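Local coordinates for protein CytC3 (Streptomyces, PDB 3GJA) that acts as a nonheme iron halogenase of the phytanoyl-CoA dioxygenase family, probably chlorinating an amino acid tethered to a carrier protein during biosynthesis, at residues D23-P28 and S236-A241; R70-D75 and R301-S306; Q131-S136 and A142-I147; R39-I44 and A152-T157; Q266-T271 and D279-E284. All blocks are in the same frame, centred on the assembly; numbering follows the deposited sequence.

How the contacts relate
Contacts 4 and 5 are buried, contacts 2 and 3 partly so, and contact 1 lies at the surface. Contact 1 joins the start of the edge strand 25-30 to the turn after strand 230-235, through a threonine hydroxyl. Contact 4 lies across the molecule's centre from contacts 3 and 5 and packs a helix on the main sheet through aromatic rings. Contacts 3 and 5 share the strand pair 132-133 and 266-267, one adding an indole hydrogen bond to its rings, the other mostly apolar. Contact 2 brings in a water and reaches contact 5 through Arg301 NH2 and Thr271 O, 3.1 Å apart; contact 1 meets contact 3 where Ser236 N lies 2.9 Å from Thr146 O.

Contact 1. Residues D23-P28 and S236-A241; sequences DGYIGP and SNTMHA
With chi1 of Thr238 at -63°, OG1 lies beside the threonine's own backbone N and CG2 is anti to that N, beside the carbonyl carbon, so that hydroxyl and methyl both face the chain around Gly24, which leaves helix 14-23 with positive phi (87°) just before strand 25-30. This is a corner of the cupin-type beta barrel, where the outermost strand of the main sheet begins next to the turn leaving strand 230-235. Thr238 OG1 lies 2.8 Å from Gly24 O and is hydrogen-bonded with Trp235 O. The methyl fills in alongside: Thr238 CG2 is 3.8 Å from Asp23 O and 4.4 Å from CD1 of Tyr25, which it meets obliquely. Gly24 and Trp235 add a backbone hydrogen bond next to it. Two residues on from the threonine, ND1 of His240 donates back to Thr238 O at 3.2 Å, with the acceptor only 10° out of the imidazole plane.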
# COMPACT_ATOMS: atom_id res chain seq x y z
N ASP A 23 -13.35 10.81 -6.99
CA ASP A 23 -13.56 10.15 -5.70
C ASP A 23 -12.32 9.97 -4.83
O ASP A 23 -12.43 9.91 -3.61
CB ASP A 23 -14.19 8.78 -5.91
CG ASP A 23 -15.58 8.87 -6.48
OD1 ASP A 23 -16.16 9.96 -6.43
OD2 ASP A 23 -16.09 7.84 -6.97
N GLY A 24 -11.15 9.88 -5.44
CA GLY A 24 -9.94 9.70 -4.67
C GLY A 24 -9.70 8.21 -4.43
O GLY A 24 -8.75 7.83 -3.75
N TYR A 25 -10.58 7.38 -4.97
CA TYR A 25 -10.44 5.94 -4.83
C TYR A 25 -11.22 5.25 -5.94
O TYR A 25 -11.96 5.89 -6.69
CB TYR A 25 -11.00 5.45 -3.49
CG TYR A 25 -12.49 5.62 -3.37
CD1 TYR A 25 -13.03 6.84 -2.96
CD2 TYR A 25 -13.37 4.60 -3.72
CE1 TYR A 25 -14.40 7.03 -2.91
CE2 TYR A 25 -14.75 4.78 -3.67
CZ TYR A 25 -15.25 6.01 -3.27
OH TYR A 25 -16.61 6.22 -3.23
N ILE A 26 -11.04 3.94 -6.04
CA ILE A 26 -11.75 3.16 -7.03
C ILE A 26 -11.63 1.71 -6.62
O ILE A 26 -10.56 1.24 -6.25
CB ILE A 26 -11.18 3.34 -8.47
CG1 ILE A 26 -12.05 2.57 -9.46
CG2 ILE A 26 -9.75 2.84 -8.55
CD1 ILE A 26 -11.61 2.72 -10.90
N GLY A 27 -12.75 1.01 -6.67
CA GLY A 27 -12.77 -0.38 -6.30
C GLY A 27 -14.21 -0.82 -6.15
O GLY A 27 -15.11 0.02 -6.12
N PRO A 28 -14.45 -2.13 -6.06
CA PRO A 28 -13.40 -3.15 -6.09
C PRO A 28 -12.80 -3.45 -7.47
O PRO A 28 -13.46 -3.28 -8.50
CB PRO A 28 -14.09 -4.37 -5.50
CG PRO A 28 -15.51 -4.19 -5.94
CD PRO A 28 -15.75 -2.72 -5.70
N SER A 236 -3.53 7.69 -0.34
CA SER A 236 -3.36 7.46 1.09
C SER A 236 -4.09 8.49 1.96
O SER A 236 -4.49 8.20 3.09
CB SER A 236 -1.88 7.47 1.43
OG SER A 236 -1.27 8.67 0.95
N ASN A 237 -4.27 9.70 1.43
CA ASN A 237 -4.92 10.78 2.18
C ASN A 237 -6.40 10.99 1.86
O ASN A 237 -6.98 12.00 2.26
CB ASN A 237 -4.16 12.09 1.96
CG ASN A 237 -4.18 12.54 0.52
OD1 ASN A 237 -4.01 11.74 -0.40
ND2 ASN A 237 -4.39 13.84 0.31
N THR A 238 -7.01 10.05 1.16
CA THR A 238 -8.42 10.18 0.82
C THR A 238 -9.29 10.07 2.07
O THR A 238 -9.03 9.26 2.96
CB THR A 238 -8.86 9.11 -0.19
OG1 THR A 238 -8.13 9.29 -1.41
CG2 THR A 238 -10.35 9.20 -0.47
N MET A 239 -10.33 10.89 2.12
CA MET A 239 -11.26 10.89 3.25
C MET A 239 -11.82 9.49 3.43
O MET A 239 -12.38 8.91 2.50
CB MET A 239 -12.41 11.86 2.97
CG MET A 239 -13.38 12.03 4.13
SD MET A 239 -12.58 12.81 5.53
CE MET A 239 -12.48 14.48 4.97
N HIS A 240 -11.68 8.92 4.62
CA HIS A 240 -12.23 7.60 4.86
C HIS A 240 -12.46 7.31 6.33
O HIS A 240 -11.95 8.01 7.21
CB HIS A 240 -11.33 6.52 4.26
CG HIS A 240 -10.15 6.18 5.12
ND1 HIS A 240 -9.03 6.97 5.20
CD2 HIS A 240 -9.93 5.12 5.95
CE1 HIS A 240 -8.16 6.42 6.03
NE2 HIS A 240 -8.69 5.30 6.50
N ALA A 241 -13.23 6.26 6.57
CA ALA A 241 -13.56 5.81 7.92
C ALA A 241 -13.56 4.28 7.89
O ALA A 241 -13.23 3.68 6.88
CB ALA A 241 -14.94 6.32 8.32

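Contact 2. Residues R70-D75 and R301-S306; sequences RHLDID and RIARTS
Leu72 presents its CD2 methyl to the CB of Ala303, 4.2 Å away. Its torsions, chi1 at -68° and chi2 at -177°, carry CD2 toward Ala303 and leave CG over one face of the neighbouring His71 ring, 3.8 Å above the plane and offset toward the rim. The second point of approach is at the backbone: Leu72 O is 3.6 Å from Ser306 C, with Ser306 CB at the same distance, and the CA atoms of Leu72 and Ser306 are 4.8 Å apart. No direct hydrogen bond joins the segments, but a water does. It donates to Asp75 OD1 at 2.6 Å and lies 2.7 Å from Ser306 OG, a hydroxyl that is also hydrogen-bonded with the backbone N of Arg308 and of Tyr310. Several partners thus fix where this oxygen sits. Within 70-75 the turn is held from inside, since Arg70 O accepts from both Asp73 N and Ile74 N, and Arg70 NH1 forms a salt bridge with Asp73 OD2 at 2.8 Å. Ile74 takes the N-cap position of helix 75-82. The turn sits between helices 34-49 and 75-82: Arg70 and Ile74 pack on the first, His71 lies on the second and bonds to Ser103 of strand 98-108, while Ala303 pairs through its backbone with Ala288, just before the edge strand 289-290.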
# COMPACT_ATOMS: atom_id res chain seq x y z
N ARG A 70 7.39 -6.76 3.70
CA ARG A 70 7.75 -8.16 3.58
C ARG A 70 7.82 -8.59 2.13
O ARG A 70 8.18 -9.73 1.83
CB ARG A 70 6.75 -9.02 4.34
CG ARG A 70 6.83 -8.77 5.82
CD ARG A 70 8.20 -9.17 6.36
NE ARG A 70 8.00 -10.00 7.53
CZ ARG A 70 8.33 -11.28 7.61
NH1 ARG A 70 8.90 -11.90 6.59
NH2 ARG A 70 8.02 -11.95 8.70
N HIS A 71 7.48 -7.68 1.22
CA HIS A 71 7.57 -7.98 -0.20
C HIS A 71 9.06 -8.02 -0.56
O HIS A 71 9.42 -8.35 -1.69
CB HIS A 71 6.86 -6.91 -1.03
CG HIS A 71 7.38 -5.53 -0.82
ND1 HIS A 71 7.14 -4.81 0.33
CD2 HIS A 71 8.17 -4.75 -1.59
CE1 HIS A 71 7.75 -3.64 0.25
NE2 HIS A 71 8.39 -3.58 -0.90
N LEU A 72 9.92 -7.68 0.40
CA LEU A 72 11.35 -7.70 0.17
C LEU A 72 11.99 -9.01 0.61
O LEU A 72 13.20 -9.19 0.45
CB LEU A 72 12.03 -6.52 0.86
CG LEU A 72 11.68 -5.16 0.24
CD1 LEU A 72 12.45 -4.06 0.93
CD2 LEU A 72 11.99 -5.18 -1.25
N ASP A 73 11.21 -9.92 1.18
CA ASP A 73 11.78 -11.21 1.57
C ASP A 73 10.86 -12.41 1.30
O ASP A 73 11.33 -13.55 1.24
CB ASP A 73 12.26 -11.19 3.04
CG ASP A 73 11.13 -11.20 4.04
OD1 ASP A 73 10.38 -10.20 4.12
OD2 ASP A 73 11.01 -12.21 4.78
N ILE A 74 9.57 -12.15 1.12
CA ILE A 74 8.63 -13.24 0.84
C ILE A 74 8.24 -13.19 -0.62
O ILE A 74 7.64 -12.22 -1.08
CB ILE A 74 7.37 -13.13 1.73
CG1 ILE A 74 7.78 -13.21 3.20
CG2 ILE A 74 6.39 -14.25 1.37
CD1 ILE A 74 6.65 -12.98 4.16
N ASP A 75 8.59 -14.25 -1.35
CA ASP A 75 8.32 -14.34 -2.78
C ASP A 75 6.91 -14.01 -3.22
O ASP A 75 6.73 -13.22 -4.14
CB ASP A 75 8.69 -15.74 -3.31
CG ASP A 75 10.19 -15.97 -3.35
OD1 ASP A 75 10.93 -14.99 -3.56
OD2 ASP A 75 10.63 -17.13 -3.18
N ARG A 301 16.70 4.89 -2.45
CA ARG A 301 17.34 3.60 -2.24
C ARG A 301 16.49 2.70 -3.14
O ARG A 301 15.27 2.85 -3.18
CB ARG A 301 17.22 3.15 -0.79
CG ARG A 301 18.10 3.90 0.21
CD ARG A 301 18.12 3.15 1.53
NE ARG A 301 18.92 3.80 2.57
CZ ARG A 301 18.72 5.03 3.01
NH1 ARG A 301 17.74 5.77 2.51
NH2 ARG A 301 19.50 5.52 3.97
N ILE A 302 17.13 1.79 -3.86
CA ILE A 302 16.42 0.91 -4.79
C ILE A 302 16.78 -0.55 -4.55
O ILE A 302 17.93 -0.87 -4.26
CB ILE A 302 16.77 1.27 -6.26
CG1 ILE A 302 16.28 2.68 -6.59
CG2 ILE A 302 16.16 0.25 -7.23
CD1 ILE A 302 14.76 2.83 -6.61
N ALA A 303 15.78 -1.41 -4.67
CA ALA A 303 15.97 -2.84 -4.49
C ALA A 303 15.58 -3.52 -5.80
O ALA A 303 14.40 -3.57 -6.16
CB ALA A 303 15.10 -3.35 -3.35
N ARG A 304 16.57 -4.02 -6.51
CA ARG A 304 16.34 -4.69 -7.78
C ARG A 304 16.09 -6.17 -7.51
O ARG A 304 15.46 -6.85 -8.30
CB ARG A 304 17.56 -4.51 -8.70
CG ARG A 304 17.56 -5.36 -9.97
CD ARG A 304 16.72 -4.78 -11.10
NE ARG A 304 16.66 -5.70 -12.23
CZ ARG A 304 16.21 -5.40 -13.44
NH1 ARG A 304 15.77 -4.18 -13.71
NH2 ARG A 304 16.20 -6.32 -14.40
N THR A 305 16.58 -6.64 -6.36
CA THR A 305 16.43 -8.05 -5.99
C THR A 305 15.96 -8.19 -4.56
O THR A 305 16.41 -7.45 -3.67
CB THR A 305 17.77 -8.79 -6.15
OG1 THR A 305 18.20 -8.70 -7.51
CG2 THR A 305 17.61 -10.27 -5.77
N SER A 306 15.06 -9.14 -4.32
CA SER A 306 14.54 -9.37 -2.98
C SER A 306 15.59 -10.07 -2.14
O SER A 306 16.54 -10.65 -2.67
CB SER A 306 13.28 -10.25 -3.03
OG SER A 306 13.61 -11.62 -2.86
O HOH W 1 11.26 -12.81 -2.24

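Contact 3. Residues Q131-S136 and A142-I147; sequences QIIWPS and AFIGTI. With ACT (acetate ion), chain C.
The close-packed end of this contact is at Trp134 and Phe143, and the looser end is at Ser136 and Ala142, on the exposed side. Phe143, its CG anti to N (chi1 179°), puts the CD2 edge of its ring over one face of the indole, 3.5 Å from Trp134 CE2. It is a T-shaped pair with centroids 4.7 Å apart and planes at 65°. Trp134 is held twice, by its backbone N to Phe143 O at 3.1 Å and by indole NE1 to Gly145 O at 2.8 Å. That second acceptor lies near the ring plane, and the bond runs in the carbonyl plane of Gly145. The chain doubles back here, the two touching parts running 138° apart, as it passes from strand 132-133, paired with 266-267, to strand 147-152 of the main barrel sheet. Beside the rings, CG2 of Ile144 leans on Ile132 O at 3.3 Å. By contrast, Ser136 OG merely skirts Ala142, 3.7 Å from its CB, and has a weak bond to Arg140 O. At the far end, Gln131 NE2 donates to an acetate oxygen at 2.9 Å; this ion, probably from the crystallisation liquor, is also bound by Lys62, Arg102 and His125 N.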
# COMPACT_ATOMS: atom_id res chain seq x y z
N GLN A 131 7.79 10.94 5.04
CA GLN A 131 8.43 9.78 4.44
C GLN A 131 8.33 9.86 2.93
O GLN A 131 9.04 9.15 2.21
CB GLN A 131 7.77 8.49 4.95
CG GLN A 131 7.69 8.40 6.47
CD GLN A 131 6.94 7.17 6.96
OE1 GLN A 131 7.54 6.15 7.29
NE2 GLN A 131 5.62 7.27 7.01
N ILE A 132 7.47 10.75 2.45
CA ILE A 132 7.24 10.93 1.03
C ILE A 132 7.27 12.41 0.65
O ILE A 132 6.61 13.23 1.28
CB ILE A 132 5.85 10.35 0.64
CG1 ILE A 132 5.88 8.82 0.75
CG2 ILE A 132 5.45 10.80 -0.76
CD1 ILE A 132 6.83 8.13 -0.22
N ILE A 133 8.04 12.74 -0.39
CA ILE A 133 8.14 14.13 -0.85
C ILE A 133 8.10 14.22 -2.38
O ILE A 133 8.98 13.71 -3.06
CB ILE A 133 9.45 14.80 -0.39
CG1 ILE A 133 9.46 14.96 1.14
CG2 ILE A 133 9.58 16.17 -1.04
CD1 ILE A 133 8.45 15.95 1.66
N TRP A 134 7.06 14.88 -2.90
CA TRP A 134 6.93 15.07 -4.34
C TRP A 134 7.61 16.39 -4.70
O TRP A 134 7.73 17.29 -3.86
CB TRP A 134 5.46 15.18 -4.75
CG TRP A 134 4.69 13.91 -4.72
CD1 TRP A 134 4.42 13.13 -3.63
CD2 TRP A 134 4.02 13.29 -5.83
NE1 TRP A 134 3.63 12.07 -3.99
CE2 TRP A 134 3.36 12.14 -5.34
CE3 TRP A 134 3.92 13.59 -7.20
CZ2 TRP A 134 2.61 11.29 -6.16
CZ3 TRP A 134 3.16 12.75 -8.02
CH2 TRP A 134 2.52 11.61 -7.49
N PRO A 135 8.07 16.52 -5.95
CA PRO A 135 8.73 17.77 -6.36
C PRO A 135 7.71 18.90 -6.40
O PRO A 135 6.53 18.67 -6.66
CB PRO A 135 9.29 17.43 -7.73
CG PRO A 135 8.30 16.44 -8.26
CD PRO A 135 8.05 15.55 -7.06
N SER A 136 8.16 20.12 -6.14
CA SER A 136 7.26 21.27 -6.15
C SER A 136 7.95 22.56 -6.59
O SER A 136 9.18 22.66 -6.54
CB SER A 136 6.67 21.47 -4.75
OG SER A 136 7.69 21.65 -3.78
N ALA A 142 5.07 20.91 -0.89
CA ALA A 142 5.17 19.66 -1.64
C ALA A 142 4.07 18.66 -1.30
O ALA A 142 3.73 18.46 -0.14
CB ALA A 142 6.54 19.03 -1.39
N PHE A 143 3.51 18.04 -2.34
CA PHE A 143 2.47 17.04 -2.18
C PHE A 143 3.14 15.84 -1.50
O PHE A 143 4.33 15.60 -1.71
CB PHE A 143 1.92 16.65 -3.55
CG PHE A 143 0.85 15.59 -3.51
CD1 PHE A 143 -0.33 15.80 -2.80
CD2 PHE A 143 1.00 14.40 -4.23
CE1 PHE A 143 -1.34 14.84 -2.80
CE2 PHE A 143 -0.01 13.44 -4.24
CZ PHE A 143 -1.18 13.66 -3.53
N ILE A 144 2.39 15.10 -0.69
CA ILE A 144 2.97 13.96 0.01
C ILE A 144 2.12 12.69 -0.03
O ILE A 144 2.29 11.80 0.81
CB ILE A 144 3.22 14.30 1.49
CG1 ILE A 144 1.89 14.63 2.17
CG2 ILE A 144 4.18 15.47 1.61
CD1 ILE A 144 1.98 14.75 3.67
N GLY A 145 1.21 12.61 -0.99
CA GLY A 145 0.35 11.44 -1.09
C GLY A 145 1.00 10.25 -1.77
O GLY A 145 2.02 10.37 -2.44
N THR A 146 0.38 9.08 -1.60
CA THR A 146 0.89 7.86 -2.20
C THR A 146 -0.29 6.96 -2.57
O THR A 146 -1.19 6.74 -1.76
CB THR A 146 1.83 7.12 -1.23
OG1 THR A 146 2.33 5.93 -1.86
CG2 THR A 146 1.09 6.73 0.04
N ILE A 147 -0.30 6.46 -3.80
CA ILE A 147 -1.37 5.58 -4.25
C ILE A 147 -1.26 4.29 -3.45
O ILE A 147 -0.22 3.62 -3.48
CB ILE A 147 -1.24 5.28 -5.75
CG1 ILE A 147 -1.51 6.56 -6.55
CG2 ILE A 147 -2.21 4.18 -6.17
CD1 ILE A 147 -2.93 7.06 -6.42
C ACT C . 5.04 5.44 9.86
O ACT C . 4.42 5.23 8.67
OXT ACT C . 4.51 6.12 10.71
CH3 ACT C . 6.39 4.82 10.12

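Contact 4. Residues R39-I44 and A152-T157; sequences RRWNII and AFTHST
Helix segment 39-44 comes nearest to the chain just beyond strand 147-152 at Trp41 and Phe153, whose CA atoms are 6.1 Å apart. From the helix, Trp41 takes chi1 near 173°, with CG anti to N, which sends the indole out across the side chain of Phe153; the two cross at about a right angle. The benzylic carbon makes a CH-pi contact: Phe153 CB stands over the five-membered ring of Trp41, 4.1 Å from its centroid and 18° off the normal. The phenyl ring itself meets the six-membered ring obliquely, the centroids 5.4 Å apart and the planes at 45°. There the packing is tight, with Trp41 CE3 only 3.3 Å from Phe153 CD2. One helical turn on, Ile44 brings its CD1 methyl to within 3.9 Å of Phe153 CE2; Trp41 and Ile44, together with Met37 of the same helix, touch Phe153. Helix 34-49 here packs against the main sheet of the cupin-type barrel, on strand 253-262: Trp41 and Thr154 both pack on Met254, and the ring of Phe153 meets that of Phe256. His80, from helix 75-82, makes an edge-to-face pair with Phe153 as well. The polar end of the indole lies 4.2 Å from Thr154 OG1, measured from Trp41 NE1, and its hydrogen bond is made to Tyr252 OH.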
# COMPACT_ATOMS: atom_id res chain seq x y z
N ARG A 39 -5.42 -19.30 -1.41
CA ARG A 39 -4.32 -20.25 -1.51
C ARG A 39 -3.00 -19.55 -1.15
O ARG A 39 -2.19 -20.09 -0.39
CB ARG A 39 -4.23 -20.79 -2.94
CG ARG A 39 -3.69 -22.21 -3.03
CD ARG A 39 -3.12 -22.53 -4.41
NE ARG A 39 -1.73 -22.10 -4.53
CZ ARG A 39 -1.33 -21.03 -5.19
NH1 ARG A 39 -2.22 -20.27 -5.81
NH2 ARG A 39 -0.05 -20.70 -5.21
N ARG A 40 -2.79 -18.36 -1.70
CA ARG A 40 -1.57 -17.58 -1.44
C ARG A 40 -1.46 -17.14 0.01
O ARG A 40 -0.42 -17.29 0.65
CB ARG A 40 -1.54 -16.34 -2.34
CG ARG A 40 -1.24 -16.64 -3.79
CD ARG A 40 -1.56 -15.48 -4.71
NE ARG A 40 -1.12 -15.79 -6.07
CZ ARG A 40 0.07 -15.46 -6.56
NH1 ARG A 40 0.94 -14.79 -5.82
NH2 ARG A 40 0.40 -15.83 -7.80
N TRP A 41 -2.55 -16.59 0.53
CA TRP A 41 -2.58 -16.13 1.91
C TRP A 41 -2.32 -17.28 2.87
O TRP A 41 -1.73 -17.08 3.93
CB TRP A 41 -3.94 -15.48 2.22
CG TRP A 41 -4.14 -15.11 3.65
CD1 TRP A 41 -5.26 -15.35 4.40
CD2 TRP A 41 -3.22 -14.42 4.51
NE1 TRP A 41 -5.09 -14.86 5.67
CE2 TRP A 41 -3.85 -14.28 5.77
CE3 TRP A 41 -1.93 -13.90 4.34
CZ2 TRP A 41 -3.24 -13.66 6.86
CZ3 TRP A 41 -1.31 -13.27 5.43
CH2 TRP A 41 -1.97 -13.16 6.68
N ASN A 42 -2.77 -18.48 2.50
CA ASN A 42 -2.56 -19.64 3.37
C ASN A 42 -1.06 -19.86 3.52
O ASN A 42 -0.57 -20.22 4.59
CB ASN A 42 -3.22 -20.90 2.79
CG ASN A 42 -4.74 -20.87 2.90
OD1 ASN A 42 -5.31 -20.22 3.78
ND2 ASN A 42 -5.41 -21.59 2.00
N ILE A 43 -0.32 -19.64 2.44
CA ILE A 43 1.12 -19.82 2.49
C ILE A 43 1.78 -18.63 3.20
O ILE A 43 2.50 -18.80 4.18
CB ILE A 43 1.70 -19.98 1.06
CG1 ILE A 43 1.12 -21.25 0.42
CG2 ILE A 43 3.22 -20.06 1.11
CD1 ILE A 43 1.40 -21.42 -1.05
N ILE A 44 1.48 -17.43 2.70
CA ILE A 44 2.03 -16.18 3.25
C ILE A 44 1.91 -16.07 4.76
O ILE A 44 2.86 -15.65 5.44
CB ILE A 44 1.31 -14.95 2.62
CG1 ILE A 44 1.54 -14.93 1.11
CG2 ILE A 44 1.80 -13.66 3.28
CD1 ILE A 44 0.72 -13.86 0.39
N ALA A 152 -7.65 -7.42 -0.27
CA ALA A 152 -8.27 -8.20 0.80
C ALA A 152 -7.75 -9.63 0.70
O ALA A 152 -7.98 -10.31 -0.30
CB ALA A 152 -9.79 -8.18 0.64
N PHE A 153 -7.03 -10.08 1.72
CA PHE A 153 -6.49 -11.44 1.73
C PHE A 153 -7.54 -12.37 2.33
O PHE A 153 -7.56 -13.57 2.09
CB PHE A 153 -5.20 -11.50 2.57
CG PHE A 153 -3.95 -11.11 1.81
CD1 PHE A 153 -4.03 -10.57 0.53
CD2 PHE A 153 -2.70 -11.30 2.38
CE1 PHE A 153 -2.88 -10.22 -0.18
CE2 PHE A 153 -1.53 -10.94 1.68
CZ PHE A 153 -1.63 -10.40 0.41
N THR A 154 -8.40 -11.75 3.13
CA THR A 154 -9.50 -12.41 3.80
C THR A 154 -10.69 -11.59 3.30
O THR A 154 -10.49 -10.55 2.69
CB THR A 154 -9.31 -12.24 5.33
OG1 THR A 154 -9.01 -13.51 5.92
CG2 THR A 154 -10.50 -11.62 5.96
N HIS A 155 -11.92 -12.03 3.51
CA HIS A 155 -13.02 -11.20 3.04
C HIS A 155 -13.10 -9.96 3.94
O HIS A 155 -12.81 -10.03 5.13
CB HIS A 155 -14.36 -11.96 3.06
CG HIS A 155 -14.83 -12.34 4.43
ND1 HIS A 155 -16.16 -12.55 4.73
CD2 HIS A 155 -14.14 -12.59 5.58
CE1 HIS A 155 -16.27 -12.91 6.00
NE2 HIS A 155 -15.06 -12.94 6.53
N SER A 156 -13.47 -8.83 3.36
CA SER A 156 -13.61 -7.61 4.14
C SER A 156 -15.08 -7.25 4.04
O SER A 156 -15.56 -6.83 2.98
CB SER A 156 -12.75 -6.48 3.57
OG SER A 156 -12.89 -5.31 4.37
N THR A 157 -15.79 -7.43 5.14
CA THR A 157 -17.22 -7.17 5.19
C THR A 157 -17.57 -6.08 6.18
O THR A 157 -16.70 -5.56 6.89
CB THR A 157 -17.97 -8.42 5.65
OG1 THR A 157 -17.58 -8.73 6.99
CG2 THR A 157 -17.64 -9.61 4.74

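Contact 5. Residues Q266-T271 and D279-E284; sequences QVYPGT and DGINLE
Strands 276-278 and 281-282 form a small beta-hairpin closed by Asp279 and Gly280, whose backbone angles are those of a type I' turn, and its returning strand and the residue just after it, Leu283, pack on the side chain of Tyr268. The phenol ring is met on one face by Leu283: CD1 lies 4.1 Å from the Tyr268 ring centroid and 15° off the normal, a CH-pi contact displaced toward the CD2-CE2 side. Ile281 and Tyr268 come toward each other from opposite directions, Ile281 CD1 lying 3.8 Å from Tyr268 OH and 4.3 Å from CE1. That hydroxyl has its polar partner elsewhere, in a hydrogen bond with Arg102 NH2. Thr271 also faces Leu283 with its methyl, though the modelled carbon-carbon distance there is doubtful. On its other branch, set beside the backbone N, Thr271 OG1 donates to Tyr268 O at 2.8 Å, coming from above the carbonyl plane, 56° out of it, and so ties the ends of the bend 268-271. Tyr286 and Tyr277 add edge-to-face partners to the tyrosine ring. The bend follows strand 266-267, which pairs with 132-133, while Val267 reaches Trp101 and Ile281 reaches Arg102 of strand 98-108 in the main sheet.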
# COMPACT_ATOMS: atom_id res chain seq x y z
N GLN A 266 10.65 11.43 -3.84
CA GLN A 266 11.71 11.02 -2.94
C GLN A 266 11.14 10.23 -1.76
O GLN A 266 10.21 10.67 -1.08
CB GLN A 266 12.48 12.23 -2.43
CG GLN A 266 13.15 13.02 -3.52
CD GLN A 266 14.15 14.01 -2.97
OE1 GLN A 266 15.22 13.62 -2.48
NE2 GLN A 266 13.82 15.29 -3.02
N VAL A 267 11.72 9.06 -1.52
CA VAL A 267 11.29 8.19 -0.45
C VAL A 267 12.28 8.30 0.69
O VAL A 267 13.49 8.21 0.48
CB VAL A 267 11.21 6.74 -0.94
CG1 VAL A 267 10.87 5.79 0.21
CG2 VAL A 267 10.16 6.65 -2.04
N TYR A 268 11.76 8.49 1.89
CA TYR A 268 12.63 8.64 3.05
C TYR A 268 13.70 9.71 2.74
O TYR A 268 14.89 9.46 2.85
CB TYR A 268 13.29 7.29 3.38
CG TYR A 268 12.31 6.22 3.83
CD1 TYR A 268 11.46 6.44 4.92
CD2 TYR A 268 12.23 4.99 3.17
CE1 TYR A 268 10.56 5.46 5.35
CE2 TYR A 268 11.34 3.99 3.59
CZ TYR A 268 10.51 4.23 4.69
OH TYR A 268 9.65 3.26 5.14
N PRO A 269 13.25 10.92 2.34
CA PRO A 269 14.15 12.02 2.01
C PRO A 269 15.14 12.29 3.14
O PRO A 269 14.86 12.00 4.30
CB PRO A 269 13.20 13.19 1.77
CG PRO A 269 12.05 12.87 2.68
CD PRO A 269 11.86 11.39 2.42
N GLY A 270 16.29 12.86 2.79
CA GLY A 270 17.30 13.09 3.80
C GLY A 270 17.82 11.68 4.01
O GLY A 270 18.25 11.04 3.06
N THR A 271 17.77 11.19 5.24
CA THR A 271 18.21 9.82 5.52
C THR A 271 19.60 9.54 4.94
O THR A 271 20.04 8.39 4.90
CB THR A 271 17.20 8.82 4.91
OG1 THR A 271 15.89 9.09 5.42
CG2 THR A 271 17.57 7.40 5.26
N ASP A 279 10.21 3.73 14.66
CA ASP A 279 9.07 2.82 14.48
C ASP A 279 9.54 1.45 14.03
O ASP A 279 8.79 0.70 13.41
CB ASP A 279 8.06 3.39 13.47
CG ASP A 279 7.28 4.57 14.03
OD1 ASP A 279 6.75 4.45 15.15
OD2 ASP A 279 7.19 5.61 13.35
N GLY A 280 10.79 1.13 14.34
CA GLY A 280 11.34 -0.15 13.96
C GLY A 280 11.87 -0.19 12.54
O GLY A 280 12.32 -1.23 12.08
N ILE A 281 11.82 0.93 11.85
CA ILE A 281 12.32 0.99 10.48
C ILE A 281 13.84 1.16 10.46
O ILE A 281 14.38 2.09 11.07
CB ILE A 281 11.73 2.19 9.71
CG1 ILE A 281 10.23 2.01 9.52
CG2 ILE A 281 12.43 2.32 8.36
CD1 ILE A 281 9.57 3.23 8.91
N ASN A 282 14.53 0.26 9.77
CA ASN A 282 15.98 0.37 9.64
C ASN A 282 16.26 0.35 8.14
O ASN A 282 16.12 -0.68 7.49
CB ASN A 282 16.68 -0.79 10.33
CG ASN A 282 18.20 -0.64 10.30
OD1 ASN A 282 18.87 -0.88 11.30
ND2 ASN A 282 18.73 -0.26 9.15
N LEU A 283 16.65 1.50 7.61
CA LEU A 283 16.92 1.66 6.18
C LEU A 283 18.10 0.90 5.59
O LEU A 283 18.25 0.86 4.38
CB LEU A 283 17.07 3.15 5.84
CG LEU A 283 15.81 4.01 5.67
CD1 LEU A 283 14.55 3.19 5.91
CD2 LEU A 283 15.87 5.18 6.63
N GLU A 284 18.92 0.30 6.44
CA GLU A 284 20.08 -0.43 5.96
C GLU A 284 19.78 -1.29 4.73
O GLU A 284 20.41 -1.12 3.68
CB GLU A 284 20.65 -1.32 7.06
CG GLU A 284 21.99 -1.95 6.71
CD GLU A 284 22.48 -2.89 7.79
OE1 GLU A 284 22.56 -2.45 8.96
OE2 GLU A 284 22.80 -4.06 7.47